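PDB 4ECN: leucine-rich repeat protein, which is of unknown function but, as an extracellular leucine-rich repeat protein, probably takes part in binding other proteins. Local coordinates for residues G355-F366 and I452-F460; Y633-Y644 and I663-N674. One frame throughout, in Å; residues are numbered along the deposited sequence.

Overall arrangement
From the N terminus the chain first forms two mixed beta sheets, in regions assigned by sequence to the transthyretin clan, and then runs through a long leucine-rich repeat array, in which both contacts lie. Contact 1 closes a loop of 85 residues, including several short helices, and holds 355-366, just after strand 351-353, against the neighbouring parallel strand 452-456 of the ten-strand mixed sheet. Contact 2 closes only 18 residues: it joins the connections before and after strand 646-650, near the start of the second, wholly parallel sheet. The two neither nest nor cross, since the first closes before the second opens. Their centres are 41 Å apart and their nearest atoms about 23 Å.

Contact 1. Residues G355-F366 and I452-F460; sequences GTHSETVSGRLF and IIYFANSPF
Gly-355 and Ala-456 form the closest backbone approach here, their CA atoms 4.2 Å apart. Gly-355, lacking a side chain, allows this approach, and the Ala-456 methyl settles beside the next peptide, CB 3.3 Å from Thr-356 N. Just after the strand, Asn-457 takes a left-handed backbone conformation, and with CG beside its own N (chi1 -40°) its amide reaches the turn 356-359. Its ND2 gives two hydrogen bonds, both close to the amide plane: one to Thr-356 O (3.1 Å), approached from above the carbonyl plane, and one to Glu-359 OE1 (3.3 Å), met nearly end-on. Thr-356 N reaches the same OE1 from the other face of the carboxylate, and Thr-434 OG1 also bonds to it. Were Asn-457 replaced by alanine, Thr-356 O and Glu-359 OE1 would probably lose their shared donor, and Asn-500 its link to OD1. Tyr-454 completes the tight part: Phe-366 meets it obliquely, planes at 75° and Phe-366 CZ 3.5 Å from Tyr-454 CE2, and His-357 approaches its ring edge. The loose side begins at Thr-360, which is solvent-exposed and makes no contact with 452-460. His-357 bonds to Glu-497 and His-386. His-357, Ser-358 and Val-361 touch helix 386-391; strand 452-456 pairs with strands 351-353 and 495-499, while Phe-455 points the other way onto Ile-440 of strand 436-440.

Contact 2. Residues Y633-Y644 and I663-N674; sequences YIPNIFNAKSVY and ISCSMDDYKGIN
Asn-636 and Asn-674 reach across the contact in opposite senses, each using both ends of its amide to bond the other loop's backbone. Asn-636, centre of an inverse gamma turn, has CG anti to its backbone N (chi1 -165°), which brings the amide against 669-671. Its OD1 accepts from Lys-671 N at 3.1 Å in a nearly straight bond (169°), and ND2 donates to Asp-669 O at 3.0 Å, a partner near the amide plane although the donor stands above the carbonyl plane. Asn-674 answers from the far end: ND2 donates to Tyr-644 O at 2.8 Å, while OD1 takes a weak bond from Asn-639 N. Between these two clamps the backbones join directly, Ala-640 N to Lys-671 O at 2.8 Å. Gly-672, whose positive phi favours glycine, lies against the Ala-640 methyl. Water 2 lies among Asn-636 OD1, Gly-672 O and Phe-638 N, accepting from the last; water 1 joins Pro-635 O to Tyr-670 OH.

Apolar groups pack on one flank. Phe-638 lies alongside Ile-673, pointing the same way, with CD2 4.0 Å from CG1; Ile-634 crosses Ile-673 at about a right angle, and both Phe-638 and Ile-673 touch Met-646 of strand 646-650. At the more exposed end, Ser-664 CB sits 3.8 Å from the Tyr-633 ring centroid and only 11° off its normal, a CH-pi contact. The exposed Lys-671 chain passes Phe-638 O and ends in a weak bond from NZ to Asn-636 O.

Neither loop has regular secondary structure, and the bonds across them, backbone-to-backbone, asparagine-to-backbone and water-mediated, with one weak lysine bond and no salt bridge, imply cohesion mainly through neutral polar groups.

Contact 1. Residues G355-F366 and I452-F460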
loop_
_atom_site.group_PDB
_atom_site.type_symbol
_atom_site.label_atom_id
_atom_site.label_comp_id
_atom_site.label_asym_id
_atom_site.label_seq_id
_atom_site.Cartn_x
_atom_site.Cartn_y
_atom_site.Cartn_z
ATOM N N GLY A 355 -0.461 6.165 -5.726
ATOM C CA GLY A 355 0.419 5.528 -4.758
ATOM C C GLY A 355 -0.340 5.194 -3.499
ATOM O O GLY A 355 -1.472 5.654 -3.339
ATOM N N THR A 356 0.280 4.419 -2.586
ATOM C CA THR A 356 -0.341 3.935 -1.338
ATOM C C THR A 356 0.730 3.637 -0.305
ATOM O O THR A 356 1.849 3.271 -0.654
ATOM C CB THR A 356 -1.168 2.689 -1.684
ATOM O OG1 THR A 356 -2.394 3.128 -2.243
ATOM C CG2 THR A 356 -1.483 1.839 -0.541
ATOM N N HIS A 357 0.384 3.790 0.970
ATOM C CA HIS A 357 1.280 3.475 2.076
ATOM C C HIS A 357 1.574 1.962 2.133
ATOM O O HIS A 357 2.598 1.554 2.679
ATOM C CB HIS A 357 0.679 3.963 3.407
ATOM C CG HIS A 357 -0.671 3.412 3.696
ATOM N ND1 HIS A 357 -1.808 4.036 3.239
ATOM C CD2 HIS A 357 -1.023 2.294 4.371
ATOM C CE1 HIS A 357 -2.818 3.275 3.639
ATOM N NE2 HIS A 357 -2.391 2.227 4.339
ATOM N N SER A 358 0.697 1.154 1.519
ATOM C CA SER A 358 0.686 -0.311 1.467
ATOM C C SER A 358 1.265 -0.874 0.128
ATOM O O SER A 358 1.404 -2.090 -0.004
ATOM C CB SER A 358 -0.756 -0.790 1.646
ATOM O OG SER A 358 -0.844 -2.149 2.046
ATOM N N GLU A 359 1.606 0.002 -0.844
ATOM C CA GLU A 359 2.079 -0.356 -2.184
ATOM C C GLU A 359 3.240 -1.406 -2.142
ATOM O O GLU A 359 3.155 -2.439 -2.819
ATOM C CB GLU A 359 2.532 0.920 -2.912
ATOM C CG GLU A 359 2.288 0.989 -4.415
ATOM C CD GLU A 359 2.594 2.356 -5.011
ATOM O OE1 GLU A 359 2.780 3.315 -4.223
ATOM O OE2 GLU A 359 2.710 2.457 -6.256
ATOM N N THR A 360 4.280 -1.181 -1.321
ATOM C CA THR A 360 5.428 -2.113 -1.249
ATOM C C THR A 360 5.091 -3.430 -0.528
ATOM O O THR A 360 5.836 -4.415 -0.637
ATOM C CB THR A 360 6.592 -1.452 -0.546
ATOM O OG1 THR A 360 6.129 -1.000 0.727
ATOM C CG2 THR A 360 7.168 -0.294 -1.351
ATOM N N VAL A 361 3.973 -3.455 0.188
ATOM C CA VAL A 361 3.539 -4.630 0.916
ATOM C C VAL A 361 2.542 -5.421 0.071
ATOM O O VAL A 361 2.752 -6.605 -0.111
ATOM C CB VAL A 361 2.938 -4.197 2.279
ATOM C CG1 VAL A 361 2.184 -5.329 2.974
ATOM C CG2 VAL A 361 4.011 -3.616 3.186
ATOM N N SER A 362 1.456 -4.792 -0.422
ATOM C CA SER A 362 0.381 -5.502 -1.118
ATOM C C SER A 362 -0.085 -4.834 -2.438
ATOM O O SER A 362 -1.207 -5.105 -2.878
ATOM C CB SER A 362 -0.822 -5.634 -0.188
ATOM O OG SER A 362 -1.169 -4.407 0.434
ATOM N N GLY A 363 0.794 -4.058 -3.085
ATOM C CA GLY A 363 0.494 -3.362 -4.337
ATOM C C GLY A 363 -0.762 -2.506 -4.306
ATOM O O GLY A 363 -0.886 -1.565 -3.508
ATOM N N ARG A 364 -1.729 -2.896 -5.141
ATOM C CA ARG A 364 -3.043 -2.278 -5.376
ATOM C C ARG A 364 -3.994 -2.438 -4.186
ATOM O O ARG A 364 -4.935 -1.653 -4.053
ATOM C CB ARG A 364 -3.633 -2.997 -6.592
ATOM C CG ARG A 364 -4.936 -2.527 -7.168
ATOM C CD ARG A 364 -5.262 -3.362 -8.390
ATOM N NE ARG A 364 -4.243 -3.254 -9.443
ATOM C CZ ARG A 364 -3.702 -4.297 -10.061
ATOM N NH1 ARG A 364 -4.078 -5.526 -9.753
ATOM N NH2 ARG A 364 -2.781 -4.117 -10.994
ATOM N N LEU A 365 -3.787 -3.484 -3.365
ATOM C CA LEU A 365 -4.641 -3.810 -2.225
ATOM C C LEU A 365 -4.201 -3.178 -0.906
ATOM O O LEU A 365 -3.059 -2.726 -0.753
ATOM C CB LEU A 365 -4.667 -5.320 -2.007
ATOM C CG LEU A 365 -5.161 -6.180 -3.133
ATOM C CD1 LEU A 365 -4.918 -7.656 -2.823
ATOM C CD2 LEU A 365 -6.622 -5.884 -3.445
ATOM N N PHE A 366 -5.151 -3.180 0.042
ATOM C CA PHE A 366 -5.061 -2.787 1.440
ATOM C C PHE A 366 -5.379 -4.024 2.218
ATOM O O PHE A 366 -6.556 -4.319 2.482
ATOM C CB PHE A 366 -5.994 -1.619 1.760
ATOM C CG PHE A 366 -5.686 -0.346 1.018
ATOM C CD1 PHE A 366 -6.249 -0.097 -0.225
ATOM C CD2 PHE A 366 -4.862 0.619 1.577
ATOM C CE1 PHE A 366 -5.972 1.085 -0.904
ATOM C CE2 PHE A 366 -4.591 1.804 0.901
ATOM C CZ PHE A 366 -5.140 2.026 -0.339
ATOM N N ILE A 452 -12.321 9.549 -3.126
ATOM C CA ILE A 452 -11.034 9.230 -2.511
ATOM C C ILE A 452 -9.894 9.449 -3.520
ATOM O O ILE A 452 -9.992 8.969 -4.649
ATOM C CB ILE A 452 -11.066 7.754 -2.002
ATOM C CG1 ILE A 452 -12.197 7.502 -0.990
ATOM C CG2 ILE A 452 -9.742 7.347 -1.404
ATOM C CD1 ILE A 452 -12.540 6.087 -0.859
ATOM N N ILE A 453 -8.818 10.168 -3.109
ATOM C CA ILE A 453 -7.623 10.420 -3.929
ATOM C C ILE A 453 -6.380 10.055 -3.069
ATOM O O ILE A 453 -6.250 10.514 -1.936
ATOM C CB ILE A 453 -7.551 11.850 -4.551
ATOM C CG1 ILE A 453 -6.483 11.929 -5.648
ATOM C CG2 ILE A 453 -7.404 12.975 -3.529
ATOM C CD1 ILE A 453 -6.706 13.024 -6.653
ATOM N N TYR A 454 -5.518 9.170 -3.605
ATOM C CA TYR A 454 -4.307 8.701 -2.940
ATOM C C TYR A 454 -3.064 9.001 -3.780
ATOM O O TYR A 454 -2.991 8.653 -4.961
ATOM C CB TYR A 454 -4.384 7.181 -2.654
ATOM C CG TYR A 454 -5.008 6.744 -1.337
ATOM C CD1 TYR A 454 -6.307 7.102 -1.004
ATOM C CD2 TYR A 454 -4.367 5.824 -0.514
ATOM C CE1 TYR A 454 -6.905 6.660 0.178
ATOM C CE2 TYR A 454 -4.957 5.371 0.670
ATOM C CZ TYR A 454 -6.237 5.773 0.999
ATOM O OH TYR A 454 -6.821 5.352 2.175
ATOM N N PHE A 455 -2.111 9.711 -3.154
ATOM C CA PHE A 455 -0.771 10.044 -3.638
ATOM C C PHE A 455 0.210 9.534 -2.664
ATOM O O PHE A 455 0.064 9.823 -1.476
ATOM C CB PHE A 455 -0.564 11.543 -3.813
ATOM C CG PHE A 455 -1.567 12.319 -4.612
ATOM C CD1 PHE A 455 -1.399 12.493 -5.980
ATOM C CD2 PHE A 455 -2.607 12.988 -3.982
ATOM C CE1 PHE A 455 -2.295 13.265 -6.714
ATOM C CE2 PHE A 455 -3.495 13.767 -4.711
ATOM C CZ PHE A 455 -3.340 13.893 -6.076
ATOM N N ALA A 456 1.213 8.791 -3.104
ATOM C CA ALA A 456 2.222 8.324 -2.162
ATOM C C ALA A 456 3.479 7.902 -2.880
ATOM O O ALA A 456 3.429 7.507 -4.046
ATOM C CB ALA A 456 1.692 7.175 -1.315
ATOM N N ASN A 457 4.614 8.023 -2.168
ATOM C CA ASN A 457 5.969 7.627 -2.551
ATOM C C ASN A 457 6.351 8.161 -3.918
ATOM O O ASN A 457 6.890 7.417 -4.746
ATOM C CB ASN A 457 6.080 6.121 -2.535
ATOM C CG ASN A 457 5.369 5.476 -1.384
ATOM O OD1 ASN A 457 5.751 5.632 -0.224
ATOM N ND2 ASN A 457 4.302 4.760 -1.693
ATOM N N SER A 458 6.057 9.469 -4.137
ATOM C CA SER A 458 6.322 10.223 -5.367
ATOM C C SER A 458 7.380 11.315 -5.147
ATOM O O SER A 458 7.472 11.890 -4.046
ATOM C CB SER A 458 5.038 10.855 -5.895
ATOM O OG SER A 458 4.163 9.883 -6.451
ATOM N N PRO A 459 8.170 11.652 -6.195
ATOM C CA PRO A 459 9.210 12.675 -6.013
ATOM C C PRO A 459 8.765 14.101 -6.375
ATOM O O PRO A 459 9.628 14.961 -6.462
ATOM C CB PRO A 459 10.296 12.209 -6.977
ATOM C CG PRO A 459 9.539 11.593 -8.116
ATOM C CD PRO A 459 8.242 11.055 -7.549
ATOM N N PHE A 460 7.466 14.377 -6.592
ATOM C CA PHE A 460 7.050 15.732 -6.989
ATOM C C PHE A 460 7.219 16.765 -5.863
ATOM O O PHE A 460 7.286 16.412 -4.682
ATOM C CB PHE A 460 5.586 15.782 -7.495
ATOM C CG PHE A 460 4.535 15.006 -6.730
ATOM C CD1 PHE A 460 4.359 15.198 -5.359
ATOM C CD2 PHE A 460 3.665 14.143 -7.393
ATOM C CE1 PHE A 460 3.387 14.482 -4.656
ATOM C CE2 PHE A 460 2.684 13.439 -6.690
ATOM C CZ PHE A 460 2.547 13.618 -5.326
#

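Contact 2. Residues Y633-Y644 and I663-N674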
loop_
_atom_site.group_PDB
_atom_site.type_symbol
_atom_site.label_atom_id
_atom_site.label_comp_id
_atom_site.label_asym_id
_atom_site.label_seq_id
_atom_site.Cartn_x
_atom_site.Cartn_y
_atom_site.Cartn_z
ATOM N N TYR A 633 4.663 12.271 34.618
ATOM C CA TYR A 633 3.424 11.880 35.316
ATOM C C TYR A 633 2.367 11.264 34.406
ATOM O O TYR A 633 2.318 11.589 33.203
ATOM C CB TYR A 633 2.753 13.125 35.972
ATOM C CG TYR A 633 3.657 13.996 36.810
ATOM C CD1 TYR A 633 3.902 13.697 38.148
ATOM C CD2 TYR A 633 4.224 15.152 36.284
ATOM C CE1 TYR A 633 4.703 14.521 38.938
ATOM C CE2 TYR A 633 5.062 15.962 37.052
ATOM C CZ TYR A 633 5.288 15.648 38.382
ATOM O OH TYR A 633 6.082 16.463 39.148
ATOM N N ILE A 634 1.454 10.453 35.016
ATOM C CA ILE A 634 0.282 9.920 34.336
ATOM C C ILE A 634 -0.690 11.112 34.239
ATOM O O ILE A 634 -1.000 11.717 35.280
ATOM C CB ILE A 634 -0.323 8.649 35.018
ATOM C CG1 ILE A 634 0.680 7.473 35.046
ATOM C CG2 ILE A 634 -1.641 8.209 34.342
ATOM C CD1 ILE A 634 0.559 6.620 36.273
ATOM N N PRO A 635 -1.084 11.549 33.009
ATOM C CA PRO A 635 -1.983 12.715 32.906
ATOM C C PRO A 635 -3.405 12.387 33.400
ATOM O O PRO A 635 -3.900 11.283 33.159
ATOM C CB PRO A 635 -1.956 13.040 31.408
ATOM C CG PRO A 635 -1.659 11.743 30.746
ATOM C CD PRO A 635 -0.769 10.984 31.676
ATOM N N ASN A 636 -4.055 13.338 34.105
ATOM C CA ASN A 636 -5.411 13.158 34.640
ATOM C C ASN A 636 -6.478 13.496 33.552
ATOM O O ASN A 636 -7.339 14.373 33.747
ATOM C CB ASN A 636 -5.607 14.012 35.895
ATOM C CG ASN A 636 -6.810 13.619 36.707
ATOM O OD1 ASN A 636 -7.326 12.499 36.616
ATOM N ND2 ASN A 636 -7.245 14.506 37.569
ATOM N N ILE A 637 -6.423 12.767 32.410
ATOM C CA ILE A 637 -7.312 12.994 31.272
ATOM C C ILE A 637 -8.303 11.826 31.065
ATOM O O ILE A 637 -8.981 11.792 30.033
ATOM C CB ILE A 637 -6.493 13.251 29.982
ATOM C CG1 ILE A 637 -5.487 12.121 29.688
ATOM C CG2 ILE A 637 -5.811 14.623 30.048
ATOM C CD1 ILE A 637 -4.938 12.119 28.249
ATOM N N PHE A 638 -8.431 10.915 32.050
ATOM C CA PHE A 638 -9.352 9.769 31.972
ATOM C C PHE A 638 -10.316 9.801 33.155
ATOM O O PHE A 638 -10.179 10.671 34.004
ATOM C CB PHE A 638 -8.582 8.436 31.922
ATOM C CG PHE A 638 -7.403 8.444 30.976
ATOM C CD1 PHE A 638 -7.590 8.381 29.604
ATOM C CD2 PHE A 638 -6.104 8.530 31.460
ATOM C CE1 PHE A 638 -6.502 8.398 28.734
ATOM C CE2 PHE A 638 -5.017 8.562 30.581
ATOM C CZ PHE A 638 -5.225 8.488 29.225
ATOM N N ASN A 639 -11.320 8.909 33.186
ATOM C CA ASN A 639 -12.285 8.854 34.281
ATOM C C ASN A 639 -12.646 7.413 34.553
ATOM O O ASN A 639 -13.216 6.769 33.689
ATOM C CB ASN A 639 -13.536 9.688 33.973
ATOM C CG ASN A 639 -14.518 9.877 35.120
ATOM O OD1 ASN A 639 -14.237 9.623 36.306
ATOM N ND2 ASN A 639 -15.695 10.382 34.782
ATOM N N ALA A 640 -12.318 6.905 35.745
ATOM C CA ALA A 640 -12.597 5.527 36.116
ATOM C C ALA A 640 -14.086 5.326 36.413
ATOM O O ALA A 640 -14.554 4.180 36.478
ATOM C CB ALA A 640 -11.759 5.144 37.318
ATOM N N LYS A 641 -14.831 6.447 36.586
ATOM C CA LYS A 641 -16.274 6.451 36.842
ATOM C C LYS A 641 -17.066 6.326 35.506
ATOM O O LYS A 641 -18.306 6.239 35.524
ATOM C CB LYS A 641 -16.697 7.714 37.632
ATOM C CG LYS A 641 -16.460 7.558 39.141
ATOM C CD LYS A 641 -16.991 8.698 40.027
ATOM C CE LYS A 641 -16.086 9.910 40.102
ATOM N NZ LYS A 641 -16.615 10.945 41.035
ATOM N N SER A 642 -16.342 6.285 34.365
ATOM C CA SER A 642 -16.927 6.136 33.036
ATOM C C SER A 642 -17.467 4.719 32.849
ATOM O O SER A 642 -16.802 3.737 33.172
ATOM C CB SER A 642 -15.911 6.467 31.942
ATOM O OG SER A 642 -16.451 6.250 30.647
ATOM N N VAL A 643 -18.666 4.632 32.290
ATOM C CA VAL A 643 -19.371 3.382 32.005
ATOM C C VAL A 643 -18.645 2.601 30.894
ATOM O O VAL A 643 -18.794 1.383 30.826
ATOM C CB VAL A 643 -20.842 3.679 31.610
ATOM C CG1 VAL A 643 -21.701 2.429 31.743
ATOM C CG2 VAL A 643 -21.422 4.806 32.461
ATOM N N TYR A 644 -17.903 3.295 30.002
ATOM C CA TYR A 644 -17.188 2.622 28.921
ATOM C C TYR A 644 -15.752 2.355 29.382
ATOM O O TYR A 644 -15.071 3.254 29.886
ATOM C CB TYR A 644 -17.226 3.386 27.558
ATOM C CG TYR A 644 -16.392 2.689 26.495
ATOM C CD1 TYR A 644 -16.778 1.453 25.977
ATOM C CD2 TYR A 644 -15.140 3.187 26.118
ATOM C CE1 TYR A 644 -15.958 0.741 25.096
ATOM C CE2 TYR A 644 -14.319 2.490 25.219
ATOM C CZ TYR A 644 -14.738 1.269 24.707
ATOM O OH TYR A 644 -13.956 0.557 23.819
ATOM N N ILE A 663 1.582 11.034 39.753
ATOM C CA ILE A 663 0.589 11.996 39.225
ATOM C C ILE A 663 0.934 13.441 39.684
ATOM O O ILE A 663 1.481 13.621 40.777
ATOM C CB ILE A 663 -0.867 11.620 39.624
ATOM C CG1 ILE A 663 -1.030 11.465 41.171
ATOM C CG2 ILE A 663 -1.310 10.369 38.856
ATOM C CD1 ILE A 663 -2.473 11.399 41.729
ATOM N N SER A 664 0.618 14.460 38.855
ATOM C CA SER A 664 0.907 15.871 39.205
ATOM C C SER A 664 -0.220 16.523 40.056
ATOM O O SER A 664 0.042 17.502 40.755
ATOM C CB SER A 664 1.151 16.713 37.958
ATOM O OG SER A 664 0.218 16.417 36.932
ATOM N N CYS A 665 -1.449 15.978 40.016
ATOM C CA CYS A 665 -2.583 16.519 40.771
ATOM C C CYS A 665 -2.677 15.865 42.160
ATOM O O CYS A 665 -1.975 14.896 42.447
ATOM C CB CYS A 665 -3.886 16.337 39.990
ATOM S SG CYS A 665 -4.410 14.612 39.777
ATOM N N SER A 666 -3.584 16.383 43.003
ATOM C CA SER A 666 -3.862 15.846 44.328
ATOM C C SER A 666 -4.641 14.527 44.206
ATOM O O SER A 666 -5.257 14.268 43.171
ATOM C CB SER A 666 -4.639 16.861 45.158
ATOM O OG SER A 666 -5.860 17.214 44.530
HETATM N N MSE A 667 -4.612 13.696 45.249
HETATM C CA MSE A 667 -5.308 12.418 45.241
HETATM C C MSE A 667 -6.833 12.630 45.125
HETATM O O MSE A 667 -7.530 11.858 44.455
HETATM C CB MSE A 667 -4.945 11.660 46.521
HETATM C CG MSE A 667 -5.488 10.241 46.583
HETATM SE SE MSE A 667 -4.865 9.123 45.116
HETATM C CE MSE A 667 -6.539 8.396 44.566
ATOM N N ASP A 668 -7.324 13.719 45.729
ATOM C CA ASP A 668 -8.734 14.108 45.762
ATOM C C ASP A 668 -9.237 14.553 44.367
ATOM O O ASP A 668 -10.427 14.396 44.070
ATOM C CB ASP A 668 -8.922 15.237 46.786
ATOM C CG ASP A 668 -8.227 14.942 48.109
ATOM O OD1 ASP A 668 -8.643 13.976 48.802
ATOM O OD2 ASP A 668 -7.216 15.626 48.418
ATOM N N ASP A 669 -8.329 15.078 43.519
ATOM C CA ASP A 669 -8.636 15.518 42.155
ATOM C C ASP A 669 -8.446 14.404 41.121
ATOM O O ASP A 669 -9.022 14.497 40.030
ATOM C CB ASP A 669 -7.748 16.706 41.762
ATOM C CG ASP A 669 -8.034 18.020 42.459
ATOM O OD1 ASP A 669 -9.191 18.220 42.916
ATOM O OD2 ASP A 669 -7.126 18.875 42.495
ATOM N N TYR A 670 -7.630 13.363 41.445
ATOM C CA TYR A 670 -7.330 12.262 40.524
ATOM C C TYR A 670 -8.592 11.405 40.276
ATOM O O TYR A 670 -9.243 10.967 41.238
ATOM C CB TYR A 670 -6.170 11.410 41.039
ATOM C CG TYR A 670 -5.668 10.441 39.993
ATOM C CD1 TYR A 670 -5.170 10.895 38.776
ATOM C CD2 TYR A 670 -5.661 9.078 40.228
ATOM C CE1 TYR A 670 -4.729 10.007 37.798
ATOM C CE2 TYR A 670 -5.208 8.180 39.266
ATOM C CZ TYR A 670 -4.736 8.646 38.053
ATOM O OH TYR A 670 -4.299 7.752 37.104
ATOM N N LYS A 671 -8.942 11.216 38.964
ATOM C CA LYS A 671 -10.144 10.523 38.439
ATOM C C LYS A 671 -9.914 9.052 38.007
ATOM O O LYS A 671 -10.877 8.378 37.641
ATOM C CB LYS A 671 -10.690 11.273 37.193
ATOM C CG LYS A 671 -11.120 12.733 37.395
ATOM C CD LYS A 671 -11.493 13.453 36.072
ATOM C CE LYS A 671 -10.321 13.786 35.149
ATOM N NZ LYS A 671 -10.739 14.402 33.856
ATOM N N GLY A 672 -8.668 8.590 38.000
ATOM C CA GLY A 672 -8.323 7.233 37.578
ATOM C C GLY A 672 -8.337 7.032 36.073
ATOM O O GLY A 672 -8.449 8.005 35.320
ATOM N N ILE A 673 -8.221 5.759 35.624
ATOM C CA ILE A 673 -8.197 5.350 34.209
ATOM C C ILE A 673 -9.258 4.264 33.953
ATOM O O ILE A 673 -9.252 3.223 34.623
ATOM C CB ILE A 673 -6.782 4.834 33.758
ATOM C CG1 ILE A 673 -5.604 5.720 34.262
ATOM C CG2 ILE A 673 -6.721 4.570 32.233
ATOM C CD1 ILE A 673 -4.226 5.211 33.954
ATOM N N ASN A 674 -10.119 4.475 32.940
ATOM C CA ASN A 674 -11.140 3.507 32.552
ATOM C C ASN A 674 -10.576 2.601 31.441
ATOM O O ASN A 674 -10.932 2.749 30.278
ATOM C CB ASN A 674 -12.414 4.228 32.121
ATOM C CG ASN A 674 -12.210 5.264 31.038
ATOM O OD1 ASN A 674 -11.467 6.236 31.188
ATOM N ND2 ASN A 674 -12.882 5.076 29.924
HETATM O O HOH W 1 -4.791 8.973 34.653
HETATM O O HOH W 2 -7.225 10.289 34.832
#